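Local structure of imelysin (Bacteroides ovatus ATCC 8483, 3OYV) at residues 12-17 against 315-320; 25-30 against 348-353; 239-244 against 286-291; 280-285 against 297-302. The protein is an imelysin-like outer membrane protein that probably takes part in bacterial iron uptake. All coordinates share one frame; numbering follows the deposited sequence. Where two conformers were deposited one is given.

Contact 1: residues 12-17 against 315-320; sequences ANIDYT and ILNSQS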
# COMPACT_ATOMS: atom_id res chain seq x y z
N ALA A 12 8.32 -20.72 8.19
CA ALA A 12 8.84 -21.02 6.85
C ALA A 12 10.24 -20.45 6.61
O ALA A 12 10.49 -19.69 5.67
CB ALA A 12 7.86 -20.47 5.81
N ASN A 13 11.18 -20.85 7.45
CA ASN A 13 12.58 -20.48 7.33
C ASN A 13 13.22 -21.13 6.09
O ASN A 13 13.11 -22.33 5.90
CB ASN A 13 13.37 -20.96 8.56
CG ASN A 13 14.82 -20.53 8.52
OD1 ASN A 13 15.12 -19.36 8.77
ND2 ASN A 13 15.72 -21.47 8.24
N ILE A 14 13.90 -20.33 5.28
CA ILE A 14 14.72 -20.87 4.20
C ILE A 14 15.81 -19.85 3.90
O ILE A 14 15.58 -18.65 4.03
CB ILE A 14 13.85 -21.20 2.99
CG1 ILE A 14 14.67 -21.88 1.91
CG2 ILE A 14 13.13 -19.92 2.45
CD1 ILE A 14 13.81 -22.51 0.80
N ASP A 15 16.99 -20.32 3.53
CA ASP A 15 18.05 -19.45 3.06
C ASP A 15 18.38 -19.78 1.61
O ASP A 15 18.16 -20.91 1.15
CB ASP A 15 19.30 -19.60 3.91
CG ASP A 15 19.07 -19.23 5.37
OD1 ASP A 15 18.58 -18.12 5.62
OD2 ASP A 15 19.39 -20.05 6.26
N TYR A 16 18.90 -18.78 0.91
CA TYR A 16 19.36 -18.94 -0.45
C TYR A 16 20.60 -19.82 -0.47
O TYR A 16 21.56 -19.58 0.29
CB TYR A 16 19.66 -17.55 -1.00
CG TYR A 16 20.18 -17.48 -2.41
CD1 TYR A 16 19.30 -17.38 -3.50
CD2 TYR A 16 21.54 -17.47 -2.68
CE1 TYR A 16 19.77 -17.27 -4.79
CE2 TYR A 16 22.02 -17.37 -3.97
CZ TYR A 16 21.13 -17.28 -5.04
OH TYR A 16 21.65 -17.18 -6.31
N THR A 17 20.58 -20.85 -1.31
CA THR A 17 21.70 -21.77 -1.43
C THR A 17 21.97 -22.06 -2.90
O THR A 17 21.10 -21.85 -3.73
CB THR A 17 21.39 -23.13 -0.77
OG1 THR A 17 20.39 -23.81 -1.55
CG2 THR A 17 20.93 -22.96 0.74
N ILE A 315 7.69 -24.14 -3.23
CA ILE A 315 8.07 -23.61 -4.56
C ILE A 315 9.60 -23.52 -4.71
O ILE A 315 10.18 -23.94 -5.72
CB ILE A 315 7.38 -22.24 -4.81
CG1 ILE A 315 5.90 -22.48 -5.14
CG2 ILE A 315 8.10 -21.44 -5.92
CD1 ILE A 315 4.98 -21.25 -4.96
N LEU A 316 10.26 -22.97 -3.69
CA LEU A 316 11.69 -22.77 -3.76
C LEU A 316 12.45 -24.08 -3.79
O LEU A 316 13.54 -24.15 -4.35
CB LEU A 316 12.17 -21.88 -2.61
CG LEU A 316 11.67 -20.43 -2.68
CD1 LEU A 316 12.00 -19.70 -1.33
CD2 LEU A 316 12.29 -19.70 -3.87
N ASN A 317 11.89 -25.11 -3.17
CA ASN A 317 12.46 -26.45 -3.18
C ASN A 317 12.03 -27.33 -4.34
O ASN A 317 12.50 -28.47 -4.46
CB ASN A 317 12.18 -27.14 -1.83
CG ASN A 317 13.04 -26.61 -0.74
OD1 ASN A 317 14.22 -26.31 -0.93
ND2 ASN A 317 12.45 -26.46 0.45
N SER A 318 11.18 -26.80 -5.21
CA SER A 318 10.62 -27.61 -6.29
C SER A 318 11.55 -27.72 -7.49
O SER A 318 12.22 -26.76 -7.89
CB SER A 318 9.27 -27.08 -6.77
OG SER A 318 9.40 -25.89 -7.51
N GLN A 319 11.55 -28.91 -8.08
CA GLN A 319 12.34 -29.14 -9.28
C GLN A 319 11.73 -28.41 -10.47
O GLN A 319 12.44 -27.96 -11.36
CB GLN A 319 12.49 -30.64 -9.56
CG GLN A 319 13.60 -30.98 -10.53
CD GLN A 319 14.99 -30.72 -9.97
OE1 GLN A 319 15.32 -31.15 -8.88
NE2 GLN A 319 15.80 -30.00 -10.73
N SER A 320 10.39 -28.26 -10.50
CA SER A 320 9.74 -27.62 -11.64
C SER A 320 10.18 -26.16 -11.77
O SER A 320 10.49 -25.70 -12.86
CB SER A 320 8.20 -27.70 -11.57
OG SER A 320 7.71 -26.99 -10.44
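Ile-14 meets Leu-316 through an extended arm: its CG1 branch points trans to the backbone N (chi1 -174°), and chi2 is close to straight as well, which carries CD1 well out from the loop backbone. On the helix side, CG of Leu-316 lies opposite its own carbonyl carbon (chi1 -67°). The evidence for reach by side chains is plain, since the CA atoms of Ile-14 and Leu-316 are 8.7 Å apart while CD1 of Ile-14 comes within 3.8 Å of CB of Leu-316. The two chains cross at a slant. CD1 of Leu-316 faces both methyls of Ile-14, lying 4.0 Å from CG2 and equally far from CD1. Asn-317 adds a looser, marginal touch, its OD1 4.2 Å from Ile-14 CD1.

Just beyond, the turn between helices 309-316 and 319-323 is closed by polar bonds. The carbonyl oxygen of Ile-315 accepts from Ser-318 OG at 2.8 Å and from Ser-318 N at 3.1 Å, the hydroxyl standing 19° out of the carbonyl plane. Ser-318 is also the N-cap of the second helix, with OG bonded to Trp-321 N. Trp-24 of helix 21-47 touches both Ile-14 and Leu-316, and Val-313 and Phe-349 also pack on Ile-14.

The 122 Å² buried between the segments is thus mostly aliphatic, with a small share from Asn-317. Contacts of this kind gain from taking methyl groups out of water and impose little direction; the course of the loop is probably fixed more by polar bonds outside the pair, among them Ile-14 O to Arg-358 NH1.

Contact 2: residues 25-30 against 348-353; sequences HNYMRN and EFLLYK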
# COMPACT_ATOMS: atom_id res chain seq x y z
N HIS A 25 15.61 -17.71 -8.32
CA HIS A 25 15.68 -16.77 -9.45
C HIS A 25 14.38 -16.76 -10.23
O HIS A 25 13.81 -15.69 -10.52
CB HIS A 25 16.83 -17.12 -10.40
CG HIS A 25 18.19 -17.04 -9.76
ND1 HIS A 25 19.32 -17.59 -10.34
CD2 HIS A 25 18.60 -16.54 -8.57
CE1 HIS A 25 20.37 -17.39 -9.56
NE2 HIS A 25 19.96 -16.74 -8.48
N ASN A 26 13.95 -17.94 -10.65
CA ASN A 26 12.76 -18.04 -11.46
C ASN A 26 11.50 -17.54 -10.75
O ASN A 26 10.65 -16.89 -11.38
CB ASN A 26 12.58 -19.48 -11.92
CG ASN A 26 13.58 -19.86 -13.03
OD1 ASN A 26 13.96 -19.01 -13.83
ND2 ASN A 26 13.97 -21.14 -13.09
N TYR A 27 11.36 -17.87 -9.48
CA TYR A 27 10.15 -17.47 -8.76
C TYR A 27 10.16 -15.97 -8.46
O TYR A 27 9.13 -15.31 -8.56
CB TYR A 27 9.86 -18.31 -7.53
CG TYR A 27 8.40 -18.19 -7.15
CD1 TYR A 27 7.41 -18.59 -8.04
CD2 TYR A 27 8.03 -17.64 -5.94
CE1 TYR A 27 6.09 -18.48 -7.72
CE2 TYR A 27 6.69 -17.53 -5.60
CZ TYR A 27 5.72 -17.96 -6.50
OH TYR A 27 4.37 -17.88 -6.20
N MSE A 28 11.32 -15.43 -8.08
CA MSE A 28 11.45 -13.97 -7.91
C MSE A 28 11.04 -13.27 -9.19
O MSE A 28 10.30 -12.29 -9.14
CB MSE A 28 12.87 -13.53 -7.56
CG MSE A 28 13.24 -13.62 -6.12
SE MSE A 28 14.83 -12.64 -5.75
CE MSE A 28 16.01 -13.55 -6.98
N ARG A 29 11.57 -13.75 -10.32
CA ARG A 29 11.20 -13.16 -11.60
C ARG A 29 9.69 -13.23 -11.83
O ARG A 29 9.07 -12.27 -12.28
CB ARG A 29 11.93 -13.82 -12.79
CG ARG A 29 11.53 -13.33 -14.12
CD ARG A 29 12.42 -13.89 -15.18
NE ARG A 29 11.84 -13.58 -16.48
CZ ARG A 29 12.39 -13.85 -17.66
NH1 ARG A 29 13.52 -14.49 -17.72
NH2 ARG A 29 11.76 -13.51 -18.78
N ASN A 30 9.10 -14.39 -11.54
CA ASN A 30 7.67 -14.56 -11.73
C ASN A 30 6.87 -13.53 -10.90
O ASN A 30 5.96 -12.88 -11.41
CB ASN A 30 7.24 -15.97 -11.35
CG ASN A 30 5.84 -16.29 -11.87
OD1 ASN A 30 5.64 -16.40 -13.08
ND2 ASN A 30 4.86 -16.39 -10.96
N GLU A 348 9.15 -9.49 -0.92
CA GLU A 348 9.83 -9.13 0.32
C GLU A 348 10.46 -10.37 1.01
O GLU A 348 11.62 -10.34 1.45
CB GLU A 348 8.83 -8.44 1.27
CG GLU A 348 9.43 -7.76 2.49
CD GLU A 348 8.37 -7.43 3.55
OE1 GLU A 348 7.21 -7.83 3.38
OE2 GLU A 348 8.76 -6.81 4.56
N PHE A 349 9.67 -11.44 1.10
CA PHE A 349 10.15 -12.71 1.70
C PHE A 349 11.40 -13.22 0.99
O PHE A 349 12.32 -13.73 1.62
CB PHE A 349 9.01 -13.72 1.58
CG PHE A 349 9.32 -15.11 2.11
CD1 PHE A 349 10.01 -16.03 1.35
CD2 PHE A 349 8.80 -15.53 3.31
CE1 PHE A 349 10.25 -17.29 1.84
CE2 PHE A 349 9.03 -16.82 3.78
CZ PHE A 349 9.77 -17.67 3.06
N LEU A 350 11.40 -13.09 -0.32
CA LEU A 350 12.48 -13.57 -1.19
C LEU A 350 13.72 -12.71 -1.16
O LEU A 350 14.80 -13.18 -1.53
CB LEU A 350 11.94 -13.73 -2.63
CG LEU A 350 10.85 -14.81 -2.85
CD1 LEU A 350 10.21 -14.66 -4.25
CD2 LEU A 350 11.40 -16.24 -2.59
N LEU A 351 13.59 -11.46 -0.69
CA LEU A 351 14.68 -10.50 -0.67
C LEU A 351 15.30 -10.23 0.70
O LEU A 351 16.45 -9.81 0.77
CB LEU A 351 14.23 -9.17 -1.29
CG LEU A 351 13.95 -9.18 -2.78
CD1 LEU A 351 13.40 -7.81 -3.20
CD2 LEU A 351 15.22 -9.55 -3.57
N TYR A 352 14.51 -10.41 1.76
CA TYR A 352 14.88 -10.03 3.11
C TYR A 352 14.78 -11.19 4.09
O TYR A 352 13.95 -12.09 3.91
CB TYR A 352 13.93 -8.97 3.62
CG TYR A 352 14.03 -7.60 3.02
CD1 TYR A 352 14.86 -6.65 3.55
CD2 TYR A 352 13.21 -7.24 1.94
CE1 TYR A 352 14.89 -5.36 3.04
CE2 TYR A 352 13.26 -5.97 1.40
CZ TYR A 352 14.08 -5.03 1.97
OH TYR A 352 14.06 -3.76 1.44
N LYS A 353 15.60 -11.11 5.13
CA LYS A 353 15.40 -11.97 6.27
C LYS A 353 15.73 -11.20 7.54
O LYS A 353 16.82 -10.63 7.67
CB LYS A 353 16.27 -13.20 6.11
CG LYS A 353 16.05 -14.21 7.24
CD LYS A 353 16.81 -15.47 7.05
CE LYS A 353 16.41 -16.51 8.06
NZ LYS A 353 17.31 -17.70 7.98
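Met-28, a selenomethionine, and Leu-350 run past each other in opposite directions, side by side rather than end on. The geometry shows it: CG of Met-28 lies 3.7 Å from CD1 of Leu-350 and is equally near its CB, so the middle of one chain meets both the root and a branch of the other. Beyond CG, in the conformer described, the Met-28 chain bends at chi3 (-59°), and SE meets CD2 of Leu-351 at 3.8 Å, these two side chains crossing at a slant.

Tyr-27 comes in differently. Its side chain stands at about a right angle to that of Leu-350, and ring atom CD2 lies 4.1 Å from CD1 of Leu-350, which approaches the ring obliquely. CD1 of Leu-350 thus meets both Tyr-27 and Met-28, consecutive residues of the helix. The phenol end has its polar partner outside the two segments, the backbone oxygen of Val-341.

All four touching residues are buried. Helix 21-47 here packs on the last turn of helix 343-351, just before the chain enters the small antiparallel pair 352-353 and 356-357. Leu-316 of helix 309-316 touches Leu-350, Leu-259 of helix 223-261 touches Met-28, and Leu-351 touches Ala-271 of helix 265-283.

Contact 3: residues 239-244 against 286-291; sequences VPTYKS and EAFLFG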
# COMPACT_ATOMS: atom_id res chain seq x y z
N VAL A 239 -3.48 9.87 -9.91
CA VAL A 239 -2.80 9.42 -11.15
C VAL A 239 -1.28 9.49 -11.02
O VAL A 239 -0.60 8.53 -11.39
CB VAL A 239 -3.39 10.10 -12.38
CG1 VAL A 239 -2.62 9.64 -13.64
CG2 VAL A 239 -4.89 9.78 -12.55
N PRO A 240 -0.74 10.58 -10.45
CA PRO A 240 0.72 10.60 -10.26
C PRO A 240 1.26 9.52 -9.35
O PRO A 240 2.38 9.03 -9.55
CB PRO A 240 1.00 12.02 -9.76
CG PRO A 240 -0.13 12.85 -10.31
CD PRO A 240 -1.33 11.92 -10.22
N THR A 241 0.51 9.17 -8.30
CA THR A 241 0.94 8.09 -7.45
C THR A 241 0.99 6.76 -8.22
O THR A 241 1.97 6.00 -8.09
CB THR A 241 0.05 7.97 -6.19
OG1 THR A 241 0.13 9.21 -5.47
CG2 THR A 241 0.49 6.83 -5.30
N TYR A 242 -0.04 6.50 -9.03
CA TYR A 242 -0.03 5.27 -9.80
C TYR A 242 1.03 5.30 -10.93
O TYR A 242 1.58 4.26 -11.27
CB TYR A 242 -1.39 4.94 -10.32
CG TYR A 242 -2.39 4.53 -9.28
CD1 TYR A 242 -2.04 3.72 -8.21
CD2 TYR A 242 -3.72 4.88 -9.42
CE1 TYR A 242 -3.00 3.31 -7.25
CE2 TYR A 242 -4.68 4.46 -8.52
CZ TYR A 242 -4.33 3.67 -7.44
OH TYR A 242 -5.33 3.22 -6.60
N LYS A 243 1.31 6.48 -11.48
CA LYS A 243 2.41 6.60 -12.45
C LYS A 243 3.73 6.23 -11.79
O LYS A 243 4.53 5.48 -12.35
CB LYS A 243 2.51 8.03 -13.02
CG LYS A 243 3.51 8.14 -14.18
CD LYS A 243 3.60 9.59 -14.66
CE LYS A 243 4.55 9.72 -15.84
NZ LYS A 243 4.61 11.10 -16.42
N SER A 244 3.96 6.75 -10.60
CA SER A 244 5.19 6.46 -9.84
C SER A 244 5.28 4.96 -9.53
O SER A 244 6.33 4.35 -9.67
CB SER A 244 5.28 7.28 -8.53
OG SER A 244 6.48 7.02 -7.81
N GLU A 286 -2.76 3.89 -0.27
CA GLU A 286 -3.74 3.06 0.43
C GLU A 286 -4.93 3.80 1.02
O GLU A 286 -5.85 3.15 1.48
CB GLU A 286 -3.08 2.13 1.44
CG GLU A 286 -2.12 1.12 0.81
CD GLU A 286 -1.51 0.13 1.80
OE1 GLU A 286 -2.18 -0.27 2.79
OE2 GLU A 286 -0.36 -0.25 1.59
N ALA A 287 -4.95 5.14 0.97
CA ALA A 287 -6.17 5.90 1.26
C ALA A 287 -7.15 5.95 0.09
O ALA A 287 -8.25 6.47 0.25
CB ALA A 287 -5.83 7.33 1.75
N PHE A 288 -6.76 5.42 -1.08
CA PHE A 288 -7.64 5.37 -2.23
C PHE A 288 -7.73 3.97 -2.80
O PHE A 288 -7.54 3.75 -4.01
CB PHE A 288 -7.36 6.45 -3.31
CG PHE A 288 -5.92 6.77 -3.58
CD1 PHE A 288 -5.25 7.70 -2.82
CD2 PHE A 288 -5.28 6.27 -4.71
CE1 PHE A 288 -3.95 8.10 -3.12
CE2 PHE A 288 -4.00 6.65 -5.03
CZ PHE A 288 -3.31 7.57 -4.25
N LEU A 289 -8.06 3.01 -1.94
CA LEU A 289 -8.31 1.63 -2.37
C LEU A 289 -9.75 1.49 -2.85
O LEU A 289 -10.59 0.82 -2.23
CB LEU A 289 -7.97 0.64 -1.25
CG LEU A 289 -6.50 0.55 -0.82
CD1 LEU A 289 -6.32 -0.21 0.51
CD2 LEU A 289 -5.65 -0.10 -1.93
N PHE A 290 -10.05 2.17 -3.96
CA PHE A 290 -11.33 2.09 -4.62
C PHE A 290 -11.13 2.16 -6.12
O PHE A 290 -10.04 2.45 -6.60
CB PHE A 290 -12.30 3.20 -4.16
CG PHE A 290 -11.96 4.58 -4.64
CD1 PHE A 290 -11.13 5.41 -3.88
CD2 PHE A 290 -12.50 5.07 -5.80
CE1 PHE A 290 -10.87 6.71 -4.32
CE2 PHE A 290 -12.22 6.34 -6.25
CZ PHE A 290 -11.43 7.16 -5.51
N GLY A 291 -12.18 1.85 -6.87
CA GLY A 291 -12.07 1.82 -8.31
C GLY A 291 -11.21 0.65 -8.74
O GLY A 291 -11.26 -0.42 -8.11
O HOH W 1 -7.70 2.36 -7.95
O HOH W 2 -4.51 2.39 -4.21
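An offset edge-to-face (T-shaped) aromatic pair joins Tyr-242, on helix 223-261, to Phe-288, in the loop that leads from helix 265-283 to helix 298-303. The ring centroids are 5.5 Å apart and the planes stand at 76°, with the edge of Phe-288 turned to the face of Tyr-242. CE2 of Phe-288 lies over that face, nearest to CZ of Tyr-242 at 3.8 Å. The far end of the phenylalanine ring also meets Thr-241, whose CB lies in the plane of the ring at 3.9 Å from CZ. Thr-241 OG1 bonds back to Val-237 O within its own helix.

CG of Tyr-242 is anti to the carbonyl carbon (chi1 -69°), and the side chain runs past that of Phe-288 in the opposite direction, bringing OH near the loop backbone, where two waters continue the contact. Water 1 is 2.9 Å from Tyr-242 OH and donates to Phe-290 O at 2.7 Å. Water 2, in the plane of the tyrosine ring, is 2.7 Å from Tyr-242 OH and gives a weak bond to Phe-288 O. Between those carbonyls, Leu-289 is the centre of an inverse gamma turn. A leucine in place of Tyr-242 would probably leave the Phe-288 edge without an aromatic face and both waters without the hydroxyl that ties them to the helix.

Tyr-233 and Val-237 of helix 223-261 touch Phe-288, and Phe-290 reaches helix 71-102, so the loop lies between these two helices, while Leu-42 and Trp-46 of helix 21-47 pack against Tyr-242.

Contact 4: residues 280-285 against 297-302; sequences EPWEKS and GLDPNM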
# COMPACT_ATOMS: atom_id res chain seq x y z
N GLU A 280 6.92 2.73 -1.69
CA GLU A 280 6.48 4.04 -1.23
C GLU A 280 5.21 4.54 -1.93
O GLU A 280 4.25 4.88 -1.23
CB GLU A 280 7.59 5.06 -1.32
CG GLU A 280 7.21 6.36 -0.61
CD GLU A 280 8.34 7.34 -0.54
OE1 GLU A 280 9.38 7.10 -1.19
OE2 GLU A 280 8.18 8.36 0.16
N PRO A 281 5.15 4.57 -3.28
CA PRO A 281 3.91 5.00 -3.89
C PRO A 281 2.77 4.02 -3.60
O PRO A 281 1.61 4.46 -3.45
CB PRO A 281 4.24 5.09 -5.38
CG PRO A 281 5.43 4.21 -5.54
CD PRO A 281 6.20 4.39 -4.31
N TRP A 282 3.06 2.73 -3.49
CA TRP A 282 2.01 1.77 -3.13
C TRP A 282 1.40 2.12 -1.76
O TRP A 282 0.19 2.28 -1.60
CB TRP A 282 2.52 0.33 -3.07
CG TRP A 282 1.43 -0.56 -2.56
CD1 TRP A 282 1.32 -1.07 -1.31
CD2 TRP A 282 0.25 -0.97 -3.28
NE1 TRP A 282 0.15 -1.78 -1.20
CE2 TRP A 282 -0.54 -1.71 -2.38
CE3 TRP A 282 -0.24 -0.73 -4.56
CZ2 TRP A 282 -1.76 -2.27 -2.76
CZ3 TRP A 282 -1.44 -1.31 -4.93
CH2 TRP A 282 -2.19 -2.04 -4.03
N GLU A 283 2.28 2.30 -0.78
CA GLU A 283 1.82 2.55 0.59
C GLU A 283 1.10 3.91 0.66
O GLU A 283 0.10 4.06 1.39
CB GLU A 283 3.03 2.45 1.52
CG GLU A 283 3.63 1.08 1.60
CD GLU A 283 5.02 0.98 2.18
OE1 GLU A 283 5.73 2.01 2.26
OE2 GLU A 283 5.42 -0.19 2.44
N LYS A 284 1.61 4.88 -0.10
CA LYS A 284 0.97 6.19 -0.17
C LYS A 284 -0.27 6.23 -1.05
O LYS A 284 -0.90 7.29 -1.20
CB LYS A 284 1.98 7.23 -0.61
CG LYS A 284 3.07 7.45 0.43
CD LYS A 284 3.98 8.55 -0.00
CE LYS A 284 4.90 9.03 1.09
NZ LYS A 284 5.77 10.14 0.60
N SER A 285 -0.69 5.08 -1.59
CA SER A 285 -1.94 4.97 -2.32
C SER A 285 -3.03 4.34 -1.50
O SER A 285 -4.15 4.25 -1.98
CB SER A 285 -1.77 4.16 -3.62
OG SER A 285 -1.81 2.76 -3.41
N GLY A 297 -9.91 -8.47 -7.89
CA GLY A 297 -8.86 -8.97 -7.00
C GLY A 297 -7.49 -8.32 -7.19
O GLY A 297 -6.48 -8.86 -6.75
N LEU A 298 -7.45 -7.13 -7.77
CA LEU A 298 -6.17 -6.48 -8.03
C LEU A 298 -5.35 -6.23 -6.76
O LEU A 298 -4.15 -6.51 -6.74
CB LEU A 298 -6.40 -5.23 -8.87
CG LEU A 298 -5.16 -4.59 -9.49
CD1 LEU A 298 -4.19 -5.61 -10.14
CD2 LEU A 298 -5.54 -3.48 -10.46
N ASP A 299 -5.99 -5.68 -5.73
CA ASP A 299 -5.29 -5.39 -4.48
C ASP A 299 -4.69 -6.68 -3.88
O ASP A 299 -3.49 -6.74 -3.64
CB ASP A 299 -6.24 -4.67 -3.52
CG ASP A 299 -5.64 -4.33 -2.19
OD1 ASP A 299 -4.44 -4.23 -1.99
OD2 ASP A 299 -6.44 -4.02 -1.28
N PRO A 300 -5.50 -7.73 -3.70
CA PRO A 300 -4.88 -8.94 -3.18
C PRO A 300 -3.86 -9.63 -4.12
O PRO A 300 -2.99 -10.38 -3.65
CB PRO A 300 -6.08 -9.86 -2.85
CG PRO A 300 -7.21 -9.30 -3.56
CD PRO A 300 -6.97 -7.82 -3.67
N ASN A 301 -3.96 -9.34 -5.40
CA ASN A 301 -2.92 -9.81 -6.34
C ASN A 301 -1.60 -9.06 -6.20
O ASN A 301 -0.56 -9.59 -6.58
CB ASN A 301 -3.44 -9.72 -7.77
CG ASN A 301 -4.19 -10.95 -8.19
OD1 ASN A 301 -4.24 -11.92 -7.47
ND2 ASN A 301 -4.77 -10.92 -9.40
N MSE A 302 -1.67 -7.85 -5.68
CA MSE A 302 -0.49 -7.01 -5.51
C MSE A 302 0.10 -7.00 -4.10
O MSE A 302 1.28 -6.68 -3.92
CB MSE A 302 -0.83 -5.60 -5.93
CG MSE A 302 -1.14 -5.55 -7.41
SE MSE A 302 -1.48 -3.71 -8.04
CE MSE A 302 0.24 -2.94 -7.94
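The carbonyl oxygen of Trp-282 is gripped twice by Ser-285, at 2.7 Å by OG and at 2.9 Å by N, where helix 265-283 gives out. The hydroxyl sits in the carbonyl plane on a lone pair, and it also lies over the rim of one face of the indole. From this closed end the tryptophan reaches out, with CG trans to the backbone N (chi1 175°), to helix 298-303.

Two side chains receive it differently. Asp-299 comes at the edge: OD1 lies in the ring plane 3.4 Å from CZ2, the side chains crossing at about a right angle. Met-302, a selenomethionine, makes a Met-aromatic contact, SE being 4.9 Å from the centroid of the six-membered ring and 53° off its normal, while CE meets CZ3 at 3.8 Å. An alanine in place of Trp-282 would probably open a gap beside Met-302, leaving its CE methyl without the ring it packs on.

Asp-299 OD1 also binds a glycerol, probably from crystallisation, and Trp-282 NE1 has a weak bond to Asp-303 OD2. The contact therefore mixes apolar packing with a carboxylate oxygen at the ring's positively polarised C-H rim, an approach likely to be mildly attractive.

How the contacts relate
The contacts form two neighbouring pairs. Contacts 1 and 2, with centres 10 Å apart, join the N-terminal part of the chain to its C-terminal part, and they touch through a salt bridge, Asp-15 OD1 to Lys-353 NZ at 2.7 Å. Contacts 3 and 4, about 8 Å apart, lie nearer the centre of the chain, where helices 223-261 and 265-283 pack on each other. Both central contacts fall between the two halves of contacts 1 and 2 along the sequence; contacts 1 and 3 are farthest apart, about 34 Å between centres. Within each pair the segments alternate along the chain; one pair ties the two ends of the mostly helical fold together and the other joins helices near its centre.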